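Local coordinates for protein type II 3-hydroxyacyl-CoA dehydrogenase (Thermus thermophilus, PDB 1UAY) that probably oxidises 3-hydroxyacyl-CoA to 3-ketoacyl-CoA with a nicotinamide dinucleotide in fatty acid beta-oxidation, as a Rossmann-fold short-chain dehydrogenase, at residues Arg3-Thr8 and Leu67-Ser72; Ala18-Lys23 and Glu39-Val44; Asp53-Val58 and Val108-Ala113. All coordinates share one frame; numbering follows the deposited sequence.

The three contacts lie in the first half of a Rossmann-type short-chain dehydrogenase fold, whose parallel sheet has strand order 3-2-1-4-5-6-7. Contact 1 pairs neighbouring strands 4-8 and 67-72 inside that sheet. Contact 2 sits about 10 Å away, centre to centre, where helix 13-25 meets the run into edge strand 42-45; Leu-22 of that helix packs on Val-7. Contact 3, also about 10 Å from contact 1, joins helices 51-64 and 91-116, with Val-108 against Val-70. Contacts 2 and 3 are about 17 Å apart. Along the chain contact 2 falls between the two strands of contact 1, whose segments alternate with those of contact 3. The bound adenosine's pocket takes residues just after strands 4-8 and 67-72.

Contact 1 (Arg3-Thr8 and Leu67-Ser72); sequences RSALVT and LFAVVS
Arg-3, in one of two modelled conformers, lays its guanidinium on the ring of Phe-68 at the start of a parallel strand pair, 4-8 beside 67-72, in the Rossmann-fold sheet. An extended chain from CG to NE brings the group over the ring in a cation-pi stack, its CZ 3.8 Å from the ring centroid and the planes 22° apart. NH1 does the closest touching, over the ring centre and 3.3 Å from Phe-68 CE2; it also has a weak hydrogen bond to Tyr-27. Phe-68 reaches this place with CG anti to its backbone N (chi1 -176°). A beta bulge shifts the register here: Ser-4 pairs with Leu-67, but Ala-5 with Ala-69. Phe-68 N, in the extra residue, gives an almost straight bond to Ser-4 O (3.0 Å). Beyond it the regular ladder resumes, from Leu-6 N to Ala-69 O, Val-71 N to Leu-6 O and Thr-8 N to Val-71 O. Ala-5, Val-7, Ala-69 and Val-71 share one face, where Ala-5 CB meets Ala-69 CB at 3.9 Å. On the other, Leu-67 CD1 lies 4.1 Å from Leu-6 CB, and Ser-4 OG is hydrogen-bonded to Ala-65 O. At the C-terminal end, close to the adenosine pocket, Thr-8 OG1 accepts from the backbone N of Ala-73 and Ala-74. A water spans the strands there, 2.7 Å from Thr-8 OG1 and donating to Ser-72 OG at 2.9 Å.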
loop_
_atom_site.group_PDB
_atom_site.type_symbol
_atom_site.label_atom_id
_atom_site.label_comp_id
_atom_site.label_asym_id
_atom_site.label_seq_id
_atom_site.Cartn_x
_atom_site.Cartn_y
_atom_site.Cartn_z
ATOM N N ARG A 3 13.302 -31.410 12.201
ATOM C CA ARG A 3 13.445 -29.999 12.541
ATOM C C ARG A 3 12.528 -29.628 13.693
ATOM O O ARG A 3 11.511 -30.279 13.920
ATOM C CB ARG A 3 13.062 -29.114 11.351
ATOM C CG ARG A 3 13.703 -29.441 10.017
ATOM C CD ARG A 3 12.958 -28.684 8.921
ATOM N NE ARG A 3 13.599 -28.766 7.613
ATOM C CZ ARG A 3 13.084 -28.244 6.504
ATOM N NH1 ARG A 3 11.921 -27.608 6.548
ATOM N NH2 ARG A 3 13.734 -28.348 5.353
ATOM N N SER A 4 12.890 -28.570 14.408
ATOM C CA SER A 4 12.068 -28.086 15.499
ATOM C C SER A 4 11.401 -26.784 15.063
ATOM O O SER A 4 11.792 -26.165 14.069
ATOM C CB SER A 4 12.909 -27.858 16.764
ATOM O OG SER A 4 13.895 -26.852 16.584
ATOM N N ALA A 5 10.370 -26.391 15.797
ATOM C CA ALA A 5 9.654 -25.162 15.513
ATOM C C ALA A 5 9.332 -24.495 16.837
ATOM O O ALA A 5 9.159 -25.169 17.854
ATOM C CB ALA A 5 8.369 -25.459 14.756
ATOM N N LEU A 6 9.280 -23.169 16.819
ATOM C CA LEU A 6 8.948 -22.388 18.002
ATOM C C LEU A 6 7.729 -21.547 17.653
ATOM O O LEU A 6 7.751 -20.786 16.685
ATOM C CB LEU A 6 10.105 -21.465 18.392
ATOM C CG LEU A 6 9.783 -20.452 19.499
ATOM C CD1 LEU A 6 9.465 -21.181 20.797
ATOM C CD2 LEU A 6 10.958 -19.510 19.690
ATOM N N VAL A 7 6.661 -21.699 18.425
ATOM C CA VAL A 7 5.444 -20.935 18.187
ATOM C C VAL A 7 5.097 -20.147 19.440
ATOM O O VAL A 7 4.815 -20.734 20.487
ATOM C CB VAL A 7 4.246 -21.854 17.847
ATOM C CG1 VAL A 7 3.002 -21.014 17.610
ATOM C CG2 VAL A 7 4.564 -22.698 16.621
ATOM N N THR A 8 5.133 -18.821 19.347
ATOM C CA THR A 8 4.777 -18.005 20.498
ATOM C C THR A 8 3.267 -17.807 20.431
ATOM O O THR A 8 2.693 -17.722 19.344
ATOM C CB THR A 8 5.508 -16.631 20.510
ATOM O OG1 THR A 8 4.970 -15.776 19.497
ATOM C CG2 THR A 8 7.000 -16.825 20.280
ATOM N N LEU A 67 16.390 -25.765 14.774
ATOM C CA LEU A 67 15.254 -24.849 14.678
ATOM C C LEU A 67 15.092 -24.286 13.272
ATOM O O LEU A 67 15.965 -23.575 12.778
ATOM C CB LEU A 67 15.421 -23.700 15.674
ATOM C CG LEU A 67 14.323 -22.633 15.683
ATOM C CD1 LEU A 67 12.975 -23.273 16.002
ATOM C CD2 LEU A 67 14.664 -21.562 16.711
ATOM N N PHE A 68 13.962 -24.594 12.642
ATOM C CA PHE A 68 13.693 -24.140 11.285
ATOM C C PHE A 68 12.526 -23.162 11.188
ATOM O O PHE A 68 12.636 -22.121 10.537
ATOM C CB PHE A 68 13.404 -25.348 10.385
ATOM C CG PHE A 68 13.216 -24.993 8.935
ATOM C CD1 PHE A 68 14.307 -24.918 8.078
ATOM C CD2 PHE A 68 11.950 -24.714 8.432
ATOM C CE1 PHE A 68 14.142 -24.567 6.739
ATOM C CE2 PHE A 68 11.772 -24.361 7.095
ATOM C CZ PHE A 68 12.871 -24.288 6.247
ATOM N N ALA A 69 11.410 -23.490 11.833
ATOM C CA ALA A 69 10.221 -22.648 11.767
ATOM C C ALA A 69 9.948 -21.881 13.044
ATOM O O ALA A 69 9.893 -22.457 14.129
ATOM C CB ALA A 69 9.005 -23.498 11.413
ATOM N N VAL A 70 9.777 -20.572 12.902
ATOM C CA VAL A 70 9.476 -19.710 14.032
ATOM C C VAL A 70 8.210 -18.949 13.671
ATOM O O VAL A 70 8.142 -18.296 12.627
ATOM C CB VAL A 70 10.612 -18.700 14.300
ATOM C CG1 VAL A 70 10.256 -17.820 15.489
ATOM C CG2 VAL A 70 11.914 -19.441 14.557
ATOM N N VAL A 71 7.200 -19.058 14.526
ATOM C CA VAL A 71 5.935 -18.376 14.297
ATOM C C VAL A 71 5.605 -17.490 15.489
ATOM O O VAL A 71 5.391 -17.991 16.599
ATOM C CB VAL A 71 4.782 -19.387 14.110
ATOM C CG1 VAL A 71 3.483 -18.648 13.821
ATOM C CG2 VAL A 71 5.112 -20.359 12.986
ATOM N N SER A 72 5.590 -16.176 15.271
ATOM C CA SER A 72 5.247 -15.233 16.335
ATOM C C SER A 72 3.755 -14.962 16.262
ATOM O O SER A 72 3.285 -14.259 15.364
ATOM C CB SER A 72 6.009 -13.912 16.180
ATOM O OG SER A 72 7.207 -13.915 16.937
HETATM O O HOH W 1 6.059 -13.275 19.504
#

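Contact 2 (Ala18-Lys23 and Glu39-Val44); sequences AALALK and EDLIYV
Lys-23 on helix 13-25 and Leu-41 in the loop before strand 42-45 make the nearest backbone approach, their CA atoms 7.6 Å apart, with an inverse gamma turn centred on Asp-40 between Glu-39 and Leu-41. In this Rossmann fold the contact sets the first helix after strand 4-8 against the approach to an edge strand. Leu-41 enters with both methyl groups: CD1 touches Ala-19 CB at 3.8 Å, while CD2 lies 4.0 Å from Lys-23 CB. Its side chain also packs on Val-29 and Val-31 of strand 28-33, so it joins the helix to that strand. Leu-20 crosses Glu-39 at about a right angle, CD2 being 3.6 Å from Glu-39 OE1; the other carboxylate oxygen, OE2, forms a salt bridge with Arg-16. Glu-39 N donates to Tyr-43 OH, tying the loop to the strand it leads into. Toward solvent, the Lys-23 chain bends at chi2 (66°) and again at chi4 (-58°), the second bend placing NZ at the turn. There the ammonium grips Asp-40 twice, hydrogen-bonding backbone O at 2.6 Å and forming a salt bridge with OD2 at 2.7 Å, which it meets from above the carboxylate plane.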
loop_
_atom_site.group_PDB
_atom_site.type_symbol
_atom_site.label_atom_id
_atom_site.label_comp_id
_atom_site.label_asym_id
_atom_site.label_seq_id
_atom_site.Cartn_x
_atom_site.Cartn_y
_atom_site.Cartn_z
ATOM N N ALA A 18 -1.393 -23.176 14.626
ATOM C CA ALA A 18 -0.125 -23.309 13.920
ATOM C C ALA A 18 0.737 -24.388 14.573
ATOM O O ALA A 18 1.340 -25.212 13.885
ATOM C CB ALA A 18 0.610 -21.979 13.912
ATOM N N ALA A 19 0.791 -24.383 15.903
ATOM C CA ALA A 19 1.584 -25.370 16.628
ATOM C C ALA A 19 1.110 -26.794 16.342
ATOM O O ALA A 19 1.920 -27.679 16.082
ATOM C CB ALA A 19 1.526 -25.086 18.122
ATOM N N LEU A 20 -0.202 -27.008 16.385
ATOM C CA LEU A 20 -0.760 -28.332 16.124
ATOM C C LEU A 20 -0.516 -28.766 14.679
ATOM O O LEU A 20 -0.215 -29.929 14.421
ATOM C CB LEU A 20 -2.262 -28.345 16.435
ATOM C CG LEU A 20 -2.622 -28.217 17.920
ATOM C CD1 LEU A 20 -4.129 -28.065 18.081
ATOM C CD2 LEU A 20 -2.121 -29.441 18.672
ATOM N N ALA A 21 -0.637 -27.834 13.739
ATOM C CA ALA A 21 -0.410 -28.155 12.333
ATOM C C ALA A 21 1.053 -28.517 12.095
ATOM O O ALA A 21 1.359 -29.438 11.338
ATOM C CB ALA A 21 -0.807 -26.978 11.457
ATOM N N LEU A 22 1.958 -27.790 12.740
ATOM C CA LEU A 22 3.380 -28.066 12.588
ATOM C C LEU A 22 3.724 -29.423 13.193
ATOM O O LEU A 22 4.536 -30.170 12.646
ATOM C CB LEU A 22 4.202 -26.958 13.250
ATOM C CG LEU A 22 4.187 -25.622 12.501
ATOM C CD1 LEU A 22 4.743 -24.522 13.387
ATOM C CD2 LEU A 22 4.991 -25.746 11.212
ATOM N N LYS A 23 3.095 -29.747 14.318
ATOM C CA LYS A 23 3.340 -31.032 14.966
ATOM C C LYS A 23 2.889 -32.158 14.037
ATOM O O LYS A 23 3.598 -33.147 13.858
ATOM C CB LYS A 23 2.576 -31.109 16.291
ATOM C CG LYS A 23 2.802 -32.399 17.070
ATOM C CD LYS A 23 4.241 -32.517 17.552
ATOM C CE LYS A 23 4.484 -33.836 18.275
ATOM N NZ LYS A 23 3.584 -34.013 19.446
ATOM N N GLU A 39 -2.147 -30.036 25.041
ATOM C CA GLU A 39 -1.908 -30.701 23.765
ATOM C C GLU A 39 -0.573 -31.441 23.821
ATOM O O GLU A 39 0.194 -31.284 24.773
ATOM C CB GLU A 39 -1.875 -29.678 22.627
ATOM C CG GLU A 39 -3.182 -28.928 22.399
ATOM C CD GLU A 39 -4.336 -29.842 22.018
ATOM O OE1 GLU A 39 -4.102 -30.844 21.311
ATOM O OE2 GLU A 39 -5.484 -29.547 22.412
ATOM N N ASP A 40 -0.303 -32.251 22.805
ATOM C CA ASP A 40 0.949 -32.994 22.738
ATOM C C ASP A 40 2.011 -32.072 22.146
ATOM O O ASP A 40 2.469 -32.259 21.019
ATOM C CB ASP A 40 0.776 -34.250 21.880
ATOM C CG ASP A 40 2.035 -35.094 21.817
ATOM O OD1 ASP A 40 2.848 -35.031 22.765
ATOM O OD2 ASP A 40 2.204 -35.832 20.823
ATOM N N LEU A 41 2.379 -31.065 22.929
ATOM C CA LEU A 41 3.372 -30.073 22.541
ATOM C C LEU A 41 4.266 -29.805 23.742
ATOM O O LEU A 41 3.910 -30.131 24.876
ATOM C CB LEU A 41 2.685 -28.762 22.139
ATOM C CG LEU A 41 1.668 -28.793 20.994
ATOM C CD1 LEU A 41 0.868 -27.496 20.983
ATOM C CD2 LEU A 41 2.386 -28.998 19.668
ATOM N N ILE A 42 5.428 -29.216 23.490
ATOM C CA ILE A 42 6.353 -28.874 24.558
ATOM C C ILE A 42 6.029 -27.439 24.947
ATOM O O ILE A 42 6.131 -26.529 24.126
ATOM C CB ILE A 42 7.810 -28.964 24.080
ATOM C CG1 ILE A 42 8.133 -30.407 23.688
ATOM C CG2 ILE A 42 8.752 -28.479 25.177
ATOM C CD1 ILE A 42 9.440 -30.561 22.940
ATOM N N TYR A 43 5.625 -27.239 26.196
ATOM C CA TYR A 43 5.260 -25.912 26.669
ATOM C C TYR A 43 6.317 -25.243 27.524
ATOM O O TYR A 43 6.740 -25.782 28.548
ATOM C CB TYR A 43 3.960 -25.979 27.479
ATOM C CG TYR A 43 2.731 -26.311 26.669
ATOM C CD1 TYR A 43 2.064 -25.328 25.933
ATOM C CD2 TYR A 43 2.233 -27.612 26.634
ATOM C CE1 TYR A 43 0.929 -25.634 25.183
ATOM C CE2 TYR A 43 1.100 -27.929 25.889
ATOM C CZ TYR A 43 0.454 -26.937 25.167
ATOM O OH TYR A 43 -0.664 -27.256 24.436
ATOM N N VAL A 44 6.746 -24.066 27.086
ATOM C CA VAL A 44 7.700 -23.270 27.831
ATOM C C VAL A 44 6.889 -22.051 28.244
ATOM O O VAL A 44 6.400 -21.297 27.397
ATOM C CB VAL A 44 8.900 -22.831 26.962
ATOM C CG1 VAL A 44 9.801 -21.895 27.758
ATOM C CG2 VAL A 44 9.693 -24.048 26.521
#

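Contact 3 (Asp53-Val58 and Val108-Ala113); sequences DVRRAV and VLRLAA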
loop_
_atom_site.group_PDB
_atom_site.type_symbol
_atom_site.label_atom_id
_atom_site.label_comp_id
_atom_site.label_asym_id
_atom_site.label_seq_id
_atom_site.Cartn_x
_atom_site.Cartn_y
_atom_site.Cartn_z
ATOM N N ASP A 53 13.260 -15.365 28.680
ATOM C CA ASP A 53 12.211 -16.339 28.384
ATOM C C ASP A 53 12.270 -16.815 26.935
ATOM O O ASP A 53 12.098 -18.002 26.655
ATOM C CB ASP A 53 10.832 -15.739 28.676
ATOM C CG ASP A 53 10.596 -15.509 30.159
ATOM O OD1 ASP A 53 9.537 -14.946 30.513
ATOM O OD2 ASP A 53 11.464 -15.894 30.972
ATOM N N VAL A 54 12.505 -15.889 26.011
ATOM C CA VAL A 54 12.590 -16.259 24.607
ATOM C C VAL A 54 13.829 -17.127 24.393
ATOM O O VAL A 54 13.777 -18.133 23.682
ATOM C CB VAL A 54 12.655 -15.006 23.702
ATOM C CG1 VAL A 54 12.819 -15.414 22.246
ATOM C CG2 VAL A 54 11.380 -14.186 23.873
ATOM N N ARG A 55 14.939 -16.749 25.021
ATOM C CA ARG A 55 16.169 -17.525 24.889
ATOM C C ARG A 55 15.979 -18.948 25.412
ATOM O O ARG A 55 16.503 -19.901 24.835
ATOM C CB ARG A 55 17.329 -16.836 25.623
ATOM C CG ARG A 55 17.896 -15.632 24.871
ATOM C CD ARG A 55 19.124 -15.037 25.557
ATOM N NE ARG A 55 19.839 -14.129 24.658
ATOM C CZ ARG A 55 19.914 -12.808 24.805
ATOM N NH1 ARG A 55 19.325 -12.207 25.828
ATOM N NH2 ARG A 55 20.574 -12.084 23.911
ATOM N N ARG A 56 15.216 -19.097 26.493
ATOM C CA ARG A 56 14.975 -20.420 27.054
ATOM C C ARG A 56 14.162 -21.274 26.084
ATOM O O ARG A 56 14.438 -22.462 25.909
ATOM C CB ARG A 56 14.238 -20.311 28.392
ATOM C CG ARG A 56 14.140 -21.629 29.150
ATOM C CD ARG A 56 13.923 -21.397 30.638
ATOM N NE ARG A 56 12.595 -20.872 30.938
ATOM C CZ ARG A 56 11.482 -21.597 30.904
ATOM N NH1 ARG A 56 11.536 -22.884 30.582
ATOM N NH2 ARG A 56 10.316 -21.039 31.197
ATOM N N ALA A 57 13.162 -20.665 25.452
ATOM C CA ALA A 57 12.310 -21.369 24.499
ATOM C C ALA A 57 13.076 -21.760 23.234
ATOM O O ALA A 57 12.903 -22.864 22.714
ATOM C CB ALA A 57 11.099 -20.502 24.142
ATOM N N VAL A 58 13.912 -20.851 22.740
ATOM C CA VAL A 58 14.707 -21.115 21.547
ATOM C C VAL A 58 15.658 -22.286 21.813
ATOM O O VAL A 58 15.765 -23.205 21.004
ATOM C CB VAL A 58 15.510 -19.855 21.134
ATOM C CG1 VAL A 58 16.545 -20.209 20.072
ATOM C CG2 VAL A 58 14.557 -18.788 20.606
ATOM N N VAL A 108 11.627 -11.962 19.540
ATOM C CA VAL A 108 11.631 -13.333 19.052
ATOM C C VAL A 108 12.435 -13.437 17.756
ATOM O O VAL A 108 13.225 -14.365 17.570
ATOM C CB VAL A 108 10.185 -13.825 18.817
ATOM C CG1 VAL A 108 10.184 -15.161 18.081
ATOM C CG2 VAL A 108 9.470 -13.954 20.158
ATOM N N LEU A 109 12.253 -12.469 16.866
ATOM C CA LEU A 109 12.959 -12.486 15.595
ATOM C C LEU A 109 14.477 -12.413 15.740
ATOM O O LEU A 109 15.201 -13.224 15.155
ATOM C CB LEU A 109 12.458 -11.344 14.707
ATOM C CG LEU A 109 13.027 -11.284 13.287
ATOM C CD1 LEU A 109 11.961 -10.762 12.336
ATOM C CD2 LEU A 109 14.268 -10.414 13.260
ATOM N N ARG A 110 14.966 -11.455 16.523
ATOM C CA ARG A 110 16.411 -11.298 16.691
ATOM C C ARG A 110 17.064 -12.491 17.391
ATOM O O ARG A 110 18.153 -12.923 17.005
ATOM C CB ARG A 110 16.723 -10.009 17.469
ATOM C CG ARG A 110 16.456 -10.109 18.959
ATOM C CD ARG A 110 16.558 -8.776 19.702
ATOM N NE ARG A 110 16.342 -9.009 21.129
ATOM C CZ ARG A 110 17.305 -9.067 22.044
ATOM N NH1 ARG A 110 18.575 -8.886 21.706
ATOM N NH2 ARG A 110 16.998 -9.366 23.299
ATOM N N LEU A 111 16.395 -13.028 18.408
ATOM C CA LEU A 111 16.939 -14.149 19.165
ATOM C C LEU A 111 16.888 -15.461 18.394
ATOM O O LEU A 111 17.847 -16.238 18.416
ATOM C CB LEU A 111 16.206 -14.274 20.506
ATOM C CG LEU A 111 16.437 -13.079 21.439
ATOM C CD1 LEU A 111 15.580 -13.219 22.681
ATOM C CD2 LEU A 111 17.913 -12.988 21.814
ATOM N N ALA A 112 15.783 -15.712 17.702
ATOM C CA ALA A 112 15.671 -16.936 16.922
ATOM C C ALA A 112 16.652 -16.880 15.751
ATOM O O ALA A 112 17.368 -17.844 15.483
ATOM C CB ALA A 112 14.242 -17.111 16.408
ATOM N N ALA A 113 16.700 -15.747 15.059
ATOM C CA ALA A 113 17.602 -15.616 13.920
ATOM C C ALA A 113 19.062 -15.828 14.323
ATOM O O ALA A 113 19.801 -16.530 13.630
ATOM C CB ALA A 113 17.425 -14.253 13.259
HETATM O O HOH W 2 20.800 -9.252 23.652
#
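Leu-111 fits its two methyl groups against successive residues of the opposing helix. CD1 lies 3.6 Å from Val-54 CG1, and equally close to Val-54 CB, while CD2 comes over one face of the Arg-55 guanidinium, 3.5 Å from Arg-55 NH2 and displaced toward the rim. Leu-111 CG stands anti to its carbonyl carbon (chi1 -65°), nearer the Arg-55 guanidinium than CB is. The Arg-55 chain, extended from CG to NE, crosses Leu-111 at about a right angle. The same CD2 also lies over the centre of the Arg-110 guanidinium, so one methyl group packs on two cationic planes. Arg-55 NH2 and Arg-110 NH1 are 4.4 Å apart, and a water in the plane of each guanidinium accepts from both, at 2.9 Å from Arg-55 NH2 and 3.0 Å from Arg-110 NH1. Their like charges are probably offset by Glu-51, in a salt bridge with Arg-110 and a long, weak ion pair with Arg-55. Arg-110 NH1 additionally donates to His-89 O of the second subunit, which also packs Pro-88 on Leu-111. Deeper in, Val-54 CG2 meets Val-108 CG2 at 4.2 Å. Helix segments 53-58 and 108-113 cross at -40°, their axes 9.8 Å apart, side by side on one face of the Rossmann sheet: Val-58 rests on Leu-6 and Leu-67, Val-108 on Thr-8, Val-70 and Ser-72, and Ala-112 on Val-70.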